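Local coordinates for major capsid protein (Paramecium bursaria Chlorella virus 1, PDB 5TIP), which self-assembles as trimers into the large icosahedral capsid of the virus, forming most of its glycosylated protein shell, at residues A276-I280 and A389-V395; Q273-L277 and A404-L410; E307-V311 and K383-I387; F333-P338 and P347-Y353; A246-L252 and A376-Y382. All coordinates share one frame; numbering follows the deposited sequence.

In the fold
All five contacts lie in the second half of this hexon-like capsid protein chain. Contacts 1, 2 and 3 form a cluster with centres 8 to 11 Å apart. Contacts 1 and 2 share Ala276 and Leu277, and Ala276 N probably bonds to Leu309 O of contact 3. The loop between strands 257-266 and 312-319 supplies one segment to each of these three. Contacts 3 and 5 both use strand 376-387. Contact 4 comes between the two halves of every other contact along the chain, and its centre is about 17 Å from that of contact 5. Contacts 1 and 2 hold glycosylated asparagines, so glycans attach at the loop cluster, and contacts 3 and 5 tie it to the sheet.

Contact 1. Residues A276-I280 and A389-V395; sequences ALANI and ATSPAAV. With BGC (beta-D-glucopyranose), chain E; GLA (alpha-D-galactopyranose), chain G; GLA (alpha-D-galactopyranose), chain B.
Loop 276-280 runs past the turn at Ala389 and Thr390 that leads into helix 392-395. Asn279 N donates to Ala389 O at 2.7 Å, nearly along the C=O axis. Asn279 is the centre of an inverse gamma turn. Further on, Ser391 is the N-cap of helix 392-395, its OG accepting from Ala394 N.

Asn279 carries a host-added glycan, with ND2 joined covalently to C1 of glucose (BGC, chain E). CG stands anti to the backbone N (chi1 -167°), and the amide extends past Thr390. Asn279 ND2 also makes a weak bond to Thr390 O at 3.0 Å, while OD1 accepts from Gly288 N. Pro392 turns CG to the Asn279 carbonyl, 3.3 Å from Asn279 O. Ile280 and Val395 cross obliquely, with Ile280 CD1 3.7 Å from Val395 CG1. The other branch of Val395, CG2, meets Ala278 CB at 3.9 Å.

Two galactoses bond to segment 389-395. O3 of one (chain B) donates to Thr390 OG1, which also bonds to Asp388. O3 of the other (chain G) donates to Ala393 O at 2.6 Å. The bond from Gly288 N to Asn279 OD1, with the weak one at ND2 in addition, probably limits swinging of the amide at the glycan root.

Contact 2. Residues Q273-L277 and A404-L410; sequences QYTAL and ANTATLL. With BGC (beta-D-glucopyranose), chain H.
Leu410 CD2 sits over one face of the Gln273 amide, 4.3 Å from Gln273 NE2. At the amide edge, Gln273 NE2 donates to Thr275 O at 3.1 Å, and this acceptor lies only 5° out of the amide plane. NE2 also makes a weak bond to a water that donates to Thr406 O, so the water bridges the segments. At the other end of the amide, OE1 accepts from Asn270 and Asn267.

The closest polar bond runs from Thr406 OG1 to Leu277 O, at 2.5 Å. The hydroxyl lies in the carbonyl plane, on a lone pair. With chi1 at 58°, OG1 sits between the backbone N and the carbonyl carbon of Thr406, turned to the Leu277 carbonyl. Ala276 points its CB into the turn of 3-10 segment 405-409. There Ala276 CB is 3.3 Å from Thr406 OG1 and 3.8 Å from Ala407 CB. Leu410 lies along the carbonyls of residues 273-275: Leu410 CD1 is 3.7 Å from Tyr274 O, and CD2 lies near the carbonyls of Gln273 and Thr275.

Asn405, on the same short 3-10 segment, is N-glycosylated through ND2. The hydroxyl bond and the small alanine side chains, with the weaker water bridge, probably steady the loop before strand 412-426, from which the Asn405 glycan projects.

Contact 3. Residues E307-V311 and K383-I387; sequences EQLAV and KTCSI. With BGC (beta-D-glucopyranose), chain C.
Lys383 reaches along segment 307-311 with its chain extended beyond CG. Lys383 CB lies 3.7 Å from Val311 O, and Lys383 CG comes closer to the same oxygen, at 3.4 Å. Lys383 CD then passes to Ala310 O at 3.5 Å. CE is near both Ala310 O and Glu307 OE2. At the tip, Lys383 NZ forms a salt bridge with Glu307 OE2 at 3.1 Å, approaching from above the carboxylate plane (37° out of it). NZ also makes a weak bond to Ala310 O. Lys383 CG stands anti to its own carbonyl carbon (chi1 -57°), which starts the chain toward these oxygens.

The backbone is tied as well. Lys383 N donates to Val311 O at 2.9 Å, almost straight. This joins the loop entering strand 312-319 to strand 376-387, neighbours in one sheet of the hexon-like second half of the chain. Cys385 is the centre of an inverse gamma turn in strand 376-387, and its SG packs on Val311 CG2.

Farther along, Ile387 crosses Gln308 at about a right angle. Ile387 CD1 sits 3.9 Å from Gln308 NE2, which itself donates to Thr399 O. Ile387 CG2 faces O5 of glucose (BGC, chain C); this sugar hydrogen-bonds Gly397 O and Asp388 N.

Contact 4. Residues F333-P338 and P347-Y353; sequences FNKVQP and PAGVYLY
Asn334 ND2 is gripped by two carbonyls of segment 347-353: Pro347 O at 2.7 Å and Val350 O at 2.8 Å. These are the two ends of a type II beta turn, Pro347 to Val350, that leads into strand 350-354 beside helix 330-341. The side chain thus closes the turn from the helix side. The bond to Val350 O is nearly straight and lies in the carbonyl plane. At Pro347 O the donor stands 53° above the carbonyl plane. Asn334 CG is anti to the backbone N (chi1 178°), which carries the amide out to the turn. OD1 faces the other way and accepts from Arg130 of the second subunit, so the same amide joins turn and trimer neighbour.

The helix and strand axes approach to 6.6 Å and cross at 41°. Leu352 N donates to Phe333 O at 3.1 Å, a backbone link between the two elements. Phe333 CB packs against Tyr351 CB, meeting the Tyr351 ring at its edge. Leu352 O lies in the plane of the Phe333 ring, at its edge. Gln337 NE2 lies against CD1 and CE1 of Tyr353 and donates to Tyr332 OH. Gln337 CG meets Leu352 O at 3.3 Å.

Contact 5. Residues A246-L252 and A376-Y382; sequences ASQNIRL and ATLSLTY
Ile250 and Leu380 meet on the buried face of two antiparallel strands, with Ile250 CD1 3.7 Å from Leu380 CD1. The two side chains cross there. Beside them Leu252 CD2 packs on Leu378 CB, and Leu252 CB on Ala376 CB. Leu413 and Ile415 of strand 412-426 cover Ile250. On the same face Gln248 extends to Tyr382. Its OE1 accepts from Tyr382 OH in the plane of the ring, at its edge, in a bond modelled as very short. Gln248 NE2 donates to Thr237 O.

The opposite face carries Ser247, Asn249, Arg251, Thr377, Ser379 and Thr381. It is polar and looser, and three of these residues are exposed to solvent. Asn249 CB touches Thr377 CG2 at 3.7 Å. Arg251 bends at chi2 (71°) and crosses Thr377 at about a right angle. A water lies at the edge of its guanidinium, 2.8 Å from Arg251 NE, and accepts from Ala376 N too. Arg251 NH2 bonds to Asp374 O.

Between the faces the backbones pair regularly. Gln248 with Leu380 and Ile250 with Leu378 are hydrogen-bonded pairs, each with two bonds. Leu380 N to Gln248 O measures 2.8 Å, and Leu252 N to Ala376 O is the same length. An antiparallel pair with one apolar and one polar face is consistent with a sheet of the jelly roll in hexon-like capsid proteins.

Contact 1. Residues A276-I280 and A389-V395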
# COMPACT_ATOMS: atom_id res chain seq x y z
N ALA A 276 5.85 24.46 12.60
CA ALA A 276 5.39 25.68 13.23
C ALA A 276 3.87 25.79 13.17
O ALA A 276 3.23 25.31 12.23
CB ALA A 276 6.03 26.90 12.57
N LEU A 277 3.30 26.43 14.19
CA LEU A 277 1.87 26.69 14.20
C LEU A 277 1.57 27.95 13.40
O LEU A 277 2.32 28.93 13.44
CB LEU A 277 1.36 26.84 15.64
CG LEU A 277 1.68 25.71 16.61
CD1 LEU A 277 1.11 26.00 17.99
CD2 LEU A 277 1.15 24.38 16.08
N ALA A 278 0.46 27.93 12.67
CA ALA A 278 0.08 29.05 11.82
C ALA A 278 -1.44 29.10 11.70
O ALA A 278 -2.14 28.13 11.99
CB ALA A 278 0.72 28.94 10.43
N ASN A 279 -1.93 30.26 11.27
CA ASN A 279 -3.37 30.50 11.13
C ASN A 279 -3.89 30.02 9.78
O ASN A 279 -4.52 30.75 9.02
CB ASN A 279 -3.65 31.99 11.34
CG ASN A 279 -5.12 32.30 11.54
OD1 ASN A 279 -5.98 31.42 11.51
ND2 ASN A 279 -5.41 33.58 11.79
N ILE A 280 -3.60 28.76 9.47
CA ILE A 280 -4.17 28.08 8.31
C ILE A 280 -4.84 26.81 8.83
O ILE A 280 -4.41 26.26 9.85
CB ILE A 280 -3.11 27.77 7.25
CG1 ILE A 280 -1.95 26.96 7.85
CG2 ILE A 280 -2.60 29.07 6.62
CD1 ILE A 280 -0.87 26.62 6.85
N ALA A 389 2.79 34.31 11.34
CA ALA A 389 2.07 33.05 11.41
C ALA A 389 0.57 33.23 11.52
O ALA A 389 -0.18 32.28 11.25
CB ALA A 389 2.59 32.23 12.60
N THR A 390 0.10 34.41 11.90
CA THR A 390 -1.33 34.67 12.03
C THR A 390 -1.97 35.10 10.73
O THR A 390 -3.20 35.24 10.68
CB THR A 390 -1.58 35.74 13.09
OG1 THR A 390 -1.14 37.01 12.59
CG2 THR A 390 -0.82 35.42 14.36
N SER A 391 -1.19 35.29 9.67
CA SER A 391 -1.74 35.75 8.40
C SER A 391 -1.81 34.59 7.42
O SER A 391 -0.75 34.09 7.00
CB SER A 391 -0.89 36.88 7.83
OG SER A 391 -1.36 37.28 6.56
N PRO A 392 -3.00 34.14 7.02
CA PRO A 392 -3.06 33.08 6.00
C PRO A 392 -2.48 33.51 4.67
O PRO A 392 -1.89 32.68 3.96
CB PRO A 392 -4.57 32.78 5.90
CG PRO A 392 -5.17 33.37 7.14
CD PRO A 392 -4.33 34.54 7.50
N ALA A 393 -2.63 34.78 4.30
CA ALA A 393 -2.06 35.26 3.05
C ALA A 393 -0.54 35.22 3.08
O ALA A 393 0.10 34.99 2.04
CB ALA A 393 -2.55 36.67 2.75
N ALA A 394 0.07 35.44 4.25
CA ALA A 394 1.52 35.38 4.36
C ALA A 394 2.03 33.94 4.43
O ALA A 394 3.11 33.65 3.90
CB ALA A 394 1.99 36.16 5.58
N VAL A 395 1.28 33.04 5.07
CA VAL A 395 1.73 31.66 5.20
C VAL A 395 1.54 30.89 3.90
O VAL A 395 2.41 30.12 3.49
CB VAL A 395 1.01 30.98 6.38
CG1 VAL A 395 1.40 29.51 6.47
CG2 VAL A 395 1.33 31.69 7.69
C2 BGC E . -6.82 35.39 12.20
C3 BGC E . -8.18 36.05 11.98
C4 BGC E . -8.58 35.88 10.52
C5 BGC E . -8.50 34.42 10.09
C6 BGC E . -8.81 34.30 8.60
C1 BGC E . -6.82 33.95 11.72
O2 BGC E . -6.49 35.44 13.59
O3 BGC E . -8.06 37.45 12.24
O4 BGC E . -9.91 36.38 10.32
O5 BGC E . -7.20 33.88 10.35
O6 BGC E . -8.69 32.93 8.20
C1 GLA G . 1.02 39.45 -1.07
C2 GLA G . -0.08 38.44 -0.80
C3 GLA G . 0.57 37.10 -0.48
C4 GLA G . 1.42 36.68 -1.66
C5 GLA G . 2.47 37.74 -1.96
C6 GLA G . 3.31 37.38 -3.18
O2 GLA G . -0.83 38.91 0.32
O3 GLA G . -0.40 36.09 -0.22
O4 GLA G . 0.56 36.54 -2.80
O5 GLA G . 1.84 39.01 -2.16
O6 GLA G . 4.45 38.25 -3.27
C1 GLA B . -5.94 40.16 14.68
C2 GLA B . -4.56 40.44 14.12
C3 GLA B . -3.78 39.15 13.94
C4 GLA B . -3.74 38.37 15.24
C5 GLA B . -5.17 38.14 15.73
C6 GLA B . -5.17 37.41 17.06
O2 GLA B . -4.68 41.08 12.84
O3 GLA B . -2.45 39.44 13.51
O4 GLA B . -3.00 39.10 16.23
O5 GLA B . -5.84 39.39 15.88
O6 GLA B . -6.52 37.24 17.49

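Contact 2. Residues Q273-L277 and A404-L410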
# COMPACT_ATOMS: atom_id res chain seq x y z
N GLN A 273 4.75 17.74 17.75
CA GLN A 273 4.76 18.98 16.98
C GLN A 273 6.13 19.15 16.36
O GLN A 273 7.09 19.53 17.04
CB GLN A 273 4.39 20.18 17.85
CG GLN A 273 4.27 21.46 17.04
CD GLN A 273 4.28 22.71 17.91
OE1 GLN A 273 4.03 22.65 19.11
NE2 GLN A 273 4.57 23.85 17.29
N TYR A 274 6.24 18.87 15.06
CA TYR A 274 7.49 18.99 14.33
C TYR A 274 7.52 20.19 13.40
O TYR A 274 8.54 20.42 12.74
CB TYR A 274 7.76 17.71 13.53
CG TYR A 274 7.88 16.46 14.38
CD1 TYR A 274 8.51 16.50 15.62
CD2 TYR A 274 7.37 15.25 13.94
CE1 TYR A 274 8.63 15.37 16.39
CE2 TYR A 274 7.49 14.11 14.71
CZ TYR A 274 8.12 14.17 15.93
OH TYR A 274 8.23 13.04 16.70
N THR A 275 6.43 20.95 13.32
CA THR A 275 6.34 22.10 12.44
C THR A 275 5.80 23.29 13.23
O THR A 275 5.35 23.16 14.37
CB THR A 275 5.45 21.81 11.23
OG1 THR A 275 4.19 21.29 11.68
CG2 THR A 275 6.11 20.80 10.31
N ALA A 276 5.85 24.46 12.60
CA ALA A 276 5.39 25.68 13.23
C ALA A 276 3.87 25.79 13.17
O ALA A 276 3.23 25.31 12.23
CB ALA A 276 6.03 26.90 12.57
N LEU A 277 3.30 26.43 14.19
CA LEU A 277 1.87 26.69 14.20
C LEU A 277 1.57 27.95 13.40
O LEU A 277 2.32 28.93 13.44
CB LEU A 277 1.36 26.84 15.64
CG LEU A 277 1.68 25.71 16.61
CD1 LEU A 277 1.11 26.00 17.99
CD2 LEU A 277 1.15 24.38 16.08
N ALA A 404 7.23 30.42 9.31
CA ALA A 404 6.49 31.22 10.27
C ALA A 404 7.35 31.57 11.48
O ALA A 404 8.24 30.81 11.87
CB ALA A 404 5.23 30.48 10.72
N ASN A 405 7.07 32.73 12.08
CA ASN A 405 7.84 33.17 13.23
C ASN A 405 7.65 32.27 14.44
O ASN A 405 8.46 32.31 15.37
CB ASN A 405 7.47 34.60 13.61
CG ASN A 405 6.10 34.70 14.25
OD1 ASN A 405 5.17 33.98 13.89
ND2 ASN A 405 5.99 35.58 15.24
N THR A 406 6.61 31.44 14.45
CA THR A 406 6.39 30.51 15.55
C THR A 406 7.33 29.32 15.50
O THR A 406 7.30 28.50 16.42
CB THR A 406 4.94 30.02 15.55
OG1 THR A 406 4.65 29.39 14.29
CG2 THR A 406 3.98 31.17 15.76
N ALA A 407 8.15 29.20 14.45
CA ALA A 407 9.08 28.10 14.33
C ALA A 407 10.22 28.17 15.33
O ALA A 407 10.94 27.18 15.50
CB ALA A 407 9.65 28.05 12.91
N THR A 408 10.40 29.31 16.00
CA THR A 408 11.46 29.45 16.99
C THR A 408 11.23 28.58 18.22
O THR A 408 12.14 28.44 19.04
CB THR A 408 11.60 30.91 17.41
OG1 THR A 408 10.34 31.40 17.87
CG2 THR A 408 12.08 31.75 16.24
N LEU A 409 10.03 28.01 18.38
CA LEU A 409 9.77 27.11 19.49
C LEU A 409 10.26 25.69 19.24
O LEU A 409 10.27 24.88 20.17
CB LEU A 409 8.27 27.09 19.80
CG LEU A 409 7.61 28.40 20.23
CD1 LEU A 409 6.17 28.17 20.63
CD2 LEU A 409 8.39 29.03 21.37
N LEU A 410 10.66 25.37 18.01
CA LEU A 410 11.19 24.05 17.67
C LEU A 410 12.66 23.98 18.08
O LEU A 410 13.58 24.06 17.27
CB LEU A 410 11.01 23.78 16.18
CG LEU A 410 9.59 23.89 15.62
CD1 LEU A 410 9.60 23.71 14.11
CD2 LEU A 410 8.66 22.89 16.28
C2 BGC H . 5.06 35.92 17.36
C3 BGC H . 3.81 36.25 18.16
C4 BGC H . 2.93 37.22 17.39
C5 BGC H . 2.73 36.77 15.95
C6 BGC H . 1.93 37.82 15.18
C1 BGC H . 4.71 35.53 15.92
O2 BGC H . 5.75 34.83 17.99
O3 BGC H . 4.15 36.89 19.40
O4 BGC H . 1.65 37.31 18.04
O5 BGC H . 3.96 36.55 15.30
O6 BGC H . 2.66 39.05 15.14
O HOH W 1 5.03 26.89 17.27

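Contact 3. Residues E307-V311 and K383-I387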
# COMPACT_ATOMS: atom_id res chain seq x y z
N GLU A 307 5.56 21.94 3.72
CA GLU A 307 6.97 22.21 3.92
C GLU A 307 7.21 23.64 4.38
O GLU A 307 8.20 23.92 5.06
CB GLU A 307 7.74 21.92 2.62
CG GLU A 307 9.19 22.38 2.62
CD GLU A 307 10.03 21.72 3.70
OE1 GLU A 307 9.69 20.59 4.12
OE2 GLU A 307 11.03 22.33 4.14
N GLN A 308 6.30 24.56 4.03
CA GLN A 308 6.45 25.96 4.43
C GLN A 308 6.52 26.12 5.94
O GLN A 308 7.08 27.11 6.43
CB GLN A 308 5.31 26.79 3.86
CG GLN A 308 5.51 28.29 3.97
CD GLN A 308 6.51 28.81 2.96
OE1 GLN A 308 6.24 28.85 1.76
NE2 GLN A 308 7.69 29.18 3.43
N LEU A 309 5.95 25.18 6.70
CA LEU A 309 5.95 25.24 8.15
C LEU A 309 7.12 24.48 8.79
O LEU A 309 7.24 24.49 10.02
CB LEU A 309 4.63 24.71 8.71
CG LEU A 309 3.36 25.42 8.23
CD1 LEU A 309 2.12 24.79 8.84
CD2 LEU A 309 3.42 26.90 8.56
N ALA A 310 7.96 23.83 7.99
CA ALA A 310 9.17 23.21 8.52
C ALA A 310 10.27 24.25 8.68
O ALA A 310 10.24 25.32 8.06
CB ALA A 310 9.63 22.07 7.61
N VAL A 311 11.26 23.94 9.52
CA VAL A 311 12.21 24.96 9.94
C VAL A 311 13.56 24.80 9.24
O VAL A 311 14.29 25.78 9.04
CB VAL A 311 12.38 24.94 11.47
CG1 VAL A 311 13.07 23.67 11.94
CG2 VAL A 311 13.10 26.19 11.96
N LYS A 383 15.74 28.16 8.19
CA LYS A 383 15.07 29.23 7.47
C LYS A 383 14.95 30.47 8.35
O LYS A 383 15.12 30.42 9.57
CB LYS A 383 13.68 28.78 7.02
CG LYS A 383 13.68 27.53 6.15
CD LYS A 383 12.26 27.12 5.81
CE LYS A 383 12.23 25.83 5.01
NZ LYS A 383 10.83 25.38 4.75
N THR A 384 14.67 31.59 7.71
CA THR A 384 14.40 32.83 8.44
C THR A 384 12.94 32.82 8.88
O THR A 384 12.04 32.93 8.05
CB THR A 384 14.70 34.05 7.57
OG1 THR A 384 16.07 34.02 7.16
CG2 THR A 384 14.44 35.33 8.34
N CYS A 385 12.72 32.67 10.19
CA CYS A 385 11.37 32.59 10.74
C CYS A 385 10.76 33.99 10.81
O CYS A 385 10.51 34.55 11.88
CB CYS A 385 11.40 31.92 12.10
SG CYS A 385 12.38 30.41 12.15
N SER A 386 10.52 34.56 9.63
CA SER A 386 10.09 35.94 9.51
C SER A 386 8.64 36.10 9.05
O SER A 386 8.14 37.23 9.04
CB SER A 386 11.00 36.70 8.53
OG SER A 386 10.99 36.09 7.25
N ILE A 387 7.96 35.02 8.70
CA ILE A 387 6.59 35.11 8.21
C ILE A 387 5.64 35.28 9.39
O ILE A 387 5.80 34.65 10.44
CB ILE A 387 6.22 33.86 7.39
CG1 ILE A 387 7.22 33.62 6.27
CG2 ILE A 387 4.81 34.00 6.83
CD1 ILE A 387 6.92 32.37 5.48
C2 BGC C . 4.81 37.22 2.44
C3 BGC C . 4.93 38.73 2.64
C4 BGC C . 4.94 39.05 4.13
C5 BGC C . 6.04 38.25 4.83
C6 BGC C . 6.05 38.55 6.32
C1 BGC C . 5.85 36.47 3.26
O2 BGC C . 4.96 36.91 1.06
O3 BGC C . 3.79 39.36 2.05
O4 BGC C . 5.15 40.45 4.32
O5 BGC C . 5.83 36.86 4.63
O6 BGC C . 4.84 38.06 6.91

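Contact 4. Residues F333-P338 and P347-Y353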
# COMPACT_ATOMS: atom_id res chain seq x y z
N PHE A 333 15.40 15.80 2.24
CA PHE A 333 15.43 14.74 3.24
C PHE A 333 14.03 14.34 3.69
O PHE A 333 13.86 13.28 4.29
CB PHE A 333 16.25 15.18 4.45
CG PHE A 333 17.64 15.63 4.11
CD1 PHE A 333 18.67 14.71 3.97
CD2 PHE A 333 17.93 16.97 3.93
CE1 PHE A 333 19.95 15.12 3.66
CE2 PHE A 333 19.21 17.39 3.62
CZ PHE A 333 20.22 16.46 3.48
N ASN A 334 13.02 15.18 3.42
CA ASN A 334 11.65 14.88 3.81
C ASN A 334 10.85 14.22 2.70
O ASN A 334 9.96 13.40 2.98
CB ASN A 334 10.95 16.17 4.25
CG ASN A 334 9.49 15.95 4.62
OD1 ASN A 334 8.59 16.32 3.87
ND2 ASN A 334 9.26 15.36 5.78
N LYS A 335 11.14 14.54 1.44
CA LYS A 335 10.41 14.02 0.30
C LYS A 335 11.20 13.00 -0.51
O LYS A 335 10.70 11.91 -0.80
CB LYS A 335 9.99 15.18 -0.61
CG LYS A 335 9.00 16.14 0.02
CD LYS A 335 8.64 17.25 -0.94
CE LYS A 335 7.62 18.19 -0.34
NZ LYS A 335 7.75 19.55 -0.93
N VAL A 336 12.44 13.33 -0.88
CA VAL A 336 13.16 12.54 -1.87
C VAL A 336 13.80 11.32 -1.23
O VAL A 336 13.70 10.20 -1.76
CB VAL A 336 14.21 13.41 -2.58
CG1 VAL A 336 14.95 12.59 -3.63
CG2 VAL A 336 13.54 14.60 -3.21
N GLN A 337 14.49 11.51 -0.11
CA GLN A 337 15.06 10.36 0.60
C GLN A 337 14.01 9.33 0.96
O GLN A 337 14.26 8.13 0.77
CB GLN A 337 15.83 10.85 1.83
CG GLN A 337 17.23 11.34 1.53
CD GLN A 337 18.21 10.21 1.32
OE1 GLN A 337 18.08 9.14 1.92
NE2 GLN A 337 19.20 10.43 0.46
N PRO A 338 12.83 9.69 1.48
CA PRO A 338 11.79 8.66 1.67
C PRO A 338 11.25 8.11 0.36
O PRO A 338 10.95 6.92 0.29
CB PRO A 338 10.71 9.40 2.47
CG PRO A 338 11.43 10.52 3.14
CD PRO A 338 12.45 10.96 2.14
N PRO A 347 5.37 13.25 6.82
CA PRO A 347 4.94 14.62 7.12
C PRO A 347 6.14 15.55 7.28
O PRO A 347 7.25 15.12 7.59
CB PRO A 347 4.18 14.46 8.45
CG PRO A 347 4.72 13.20 9.04
CD PRO A 347 5.00 12.30 7.88
N ALA A 348 5.89 16.83 7.03
CA ALA A 348 6.94 17.83 7.14
C ALA A 348 7.51 17.86 8.55
O ALA A 348 6.80 17.61 9.53
CB ALA A 348 6.42 19.21 6.74
N GLY A 349 8.80 18.17 8.65
CA GLY A 349 9.47 18.22 9.93
C GLY A 349 10.19 16.96 10.33
O GLY A 349 10.90 16.96 11.35
N VAL A 350 10.03 15.87 9.58
CA VAL A 350 10.73 14.62 9.82
C VAL A 350 11.66 14.38 8.64
O VAL A 350 11.24 14.44 7.48
CB VAL A 350 9.76 13.44 10.01
CG1 VAL A 350 10.53 12.17 10.31
CG2 VAL A 350 8.77 13.75 11.11
N TYR A 351 12.93 14.11 8.93
CA TYR A 351 13.96 14.03 7.91
C TYR A 351 14.69 12.70 8.01
O TYR A 351 14.78 12.09 9.08
CB TYR A 351 14.95 15.19 8.03
CG TYR A 351 14.28 16.54 8.09
CD1 TYR A 351 13.96 17.23 6.93
CD2 TYR A 351 13.96 17.12 9.31
CE1 TYR A 351 13.35 18.47 6.99
CE2 TYR A 351 13.34 18.35 9.37
CZ TYR A 351 13.04 19.02 8.21
OH TYR A 351 12.43 20.25 8.26
N LEU A 352 15.23 12.25 6.87
CA LEU A 352 15.88 10.96 6.77
C LEU A 352 17.08 11.06 5.84
O LEU A 352 17.03 11.74 4.82
CB LEU A 352 14.91 9.90 6.23
CG LEU A 352 15.48 8.54 5.81
CD1 LEU A 352 15.77 7.67 7.02
CD2 LEU A 352 14.54 7.84 4.84
N TYR A 353 18.16 10.38 6.21
CA TYR A 353 19.25 10.08 5.29
C TYR A 353 19.60 8.61 5.44
O TYR A 353 20.01 8.18 6.53
CB TYR A 353 20.48 10.96 5.54
CG TYR A 353 21.56 10.71 4.50
CD1 TYR A 353 21.45 11.24 3.22
CD2 TYR A 353 22.67 9.93 4.79
CE1 TYR A 353 22.42 11.01 2.27
CE2 TYR A 353 23.65 9.70 3.84
CZ TYR A 353 23.51 10.24 2.58
OH TYR A 353 24.48 10.02 1.63

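Contact 5. Residues A246-L252 and A376-Y382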
# COMPACT_ATOMS: atom_id res chain seq x y z
N ALA A 246 20.20 31.07 10.90
CA ALA A 246 21.17 30.50 11.81
C ALA A 246 21.69 29.17 11.27
O ALA A 246 21.05 28.51 10.44
CB ALA A 246 20.55 30.31 13.20
N SER A 247 22.86 28.77 11.76
CA SER A 247 23.49 27.52 11.36
C SER A 247 24.05 26.82 12.59
O SER A 247 24.36 27.47 13.60
CB SER A 247 24.60 27.75 10.33
OG SER A 247 25.60 28.60 10.84
N GLN A 248 24.17 25.50 12.50
CA GLN A 248 24.69 24.72 13.61
C GLN A 248 25.50 23.54 13.09
O GLN A 248 25.32 23.09 11.95
CB GLN A 248 23.56 24.21 14.52
CG GLN A 248 23.04 25.25 15.50
CD GLN A 248 22.00 24.68 16.44
OE1 GLN A 248 20.98 24.14 16.01
NE2 GLN A 248 22.24 24.80 17.74
N ASN A 249 26.40 23.04 13.94
CA ASN A 249 27.16 21.82 13.68
C ASN A 249 27.00 20.92 14.89
O ASN A 249 27.60 21.16 15.94
CB ASN A 249 28.64 22.12 13.41
CG ASN A 249 28.85 22.92 12.14
OD1 ASN A 249 28.20 22.68 11.13
ND2 ASN A 249 29.79 23.86 12.19
N ILE A 250 26.17 19.88 14.75
CA ILE A 250 25.90 18.95 15.84
C ILE A 250 26.85 17.77 15.69
O ILE A 250 26.82 17.05 14.69
CB ILE A 250 24.44 18.49 15.83
CG1 ILE A 250 23.51 19.63 16.28
CG2 ILE A 250 24.26 17.28 16.74
CD1 ILE A 250 23.10 20.58 15.18
N ARG A 251 27.71 17.57 16.69
CA ARG A 251 28.63 16.45 16.70
C ARG A 251 27.85 15.18 16.99
O ARG A 251 27.30 15.02 18.09
CB ARG A 251 29.72 16.68 17.74
CG ARG A 251 30.79 15.60 17.84
CD ARG A 251 31.71 15.61 16.62
NE ARG A 251 32.79 14.63 16.74
CZ ARG A 251 33.97 14.88 17.29
NH1 ARG A 251 34.24 16.09 17.78
NH2 ARG A 251 34.89 13.93 17.35
N LEU A 252 27.77 14.28 16.02
CA LEU A 252 27.04 13.04 16.20
C LEU A 252 27.87 12.07 17.04
O LEU A 252 29.09 12.01 16.92
CB LEU A 252 26.69 12.41 14.86
CG LEU A 252 25.85 13.24 13.88
CD1 LEU A 252 25.58 12.47 12.60
CD2 LEU A 252 24.54 13.67 14.53
N ALA A 376 31.87 12.76 13.00
CA ALA A 376 30.70 12.83 12.13
C ALA A 376 29.84 13.98 12.61
O ALA A 376 29.48 14.05 13.79
CB ALA A 376 29.91 11.52 12.16
N THR A 377 29.50 14.89 11.70
CA THR A 377 28.83 16.13 12.06
C THR A 377 27.66 16.38 11.12
O THR A 377 27.77 16.18 9.91
CB THR A 377 29.80 17.31 12.02
OG1 THR A 377 30.89 17.07 12.91
CG2 THR A 377 29.10 18.60 12.43
N LEU A 378 26.54 16.81 11.69
CA LEU A 378 25.37 17.21 10.92
C LEU A 378 25.34 18.74 10.87
O LEU A 378 25.05 19.40 11.87
CB LEU A 378 24.09 16.67 11.55
CG LEU A 378 22.78 17.07 10.88
CD1 LEU A 378 22.69 16.51 9.47
CD2 LEU A 378 21.58 16.64 11.71
N SER A 379 25.66 19.29 9.70
CA SER A 379 25.67 20.74 9.51
C SER A 379 24.29 21.20 9.08
O SER A 379 23.77 20.76 8.04
CB SER A 379 26.72 21.13 8.47
OG SER A 379 26.80 22.54 8.32
N LEU A 380 23.69 22.09 9.86
CA LEU A 380 22.32 22.53 9.65
C LEU A 380 22.28 24.01 9.33
O LEU A 380 23.14 24.78 9.76
CB LEU A 380 21.45 22.25 10.89
CG LEU A 380 21.31 20.80 11.33
CD1 LEU A 380 20.50 20.72 12.62
CD2 LEU A 380 20.66 19.97 10.24
N THR A 381 21.27 24.40 8.56
CA THR A 381 20.98 25.80 8.29
C THR A 381 19.47 25.98 8.32
O THR A 381 18.75 25.27 7.62
CB THR A 381 21.54 26.25 6.93
OG1 THR A 381 22.97 26.14 6.94
CG2 THR A 381 21.16 27.70 6.65
N TYR A 382 19.01 26.93 9.13
CA TYR A 382 17.58 27.13 9.35
C TYR A 382 17.04 28.23 8.45
O TYR A 382 17.77 29.12 8.01
CB TYR A 382 17.30 27.46 10.82
CG TYR A 382 17.82 26.41 11.77
CD1 TYR A 382 17.14 25.22 11.96
CD2 TYR A 382 18.99 26.62 12.49
CE1 TYR A 382 17.61 24.26 12.83
CE2 TYR A 382 19.47 25.66 13.36
CZ TYR A 382 18.77 24.48 13.53
OH TYR A 382 19.24 23.53 14.40
O HOH W 2 31.56 12.25 16.08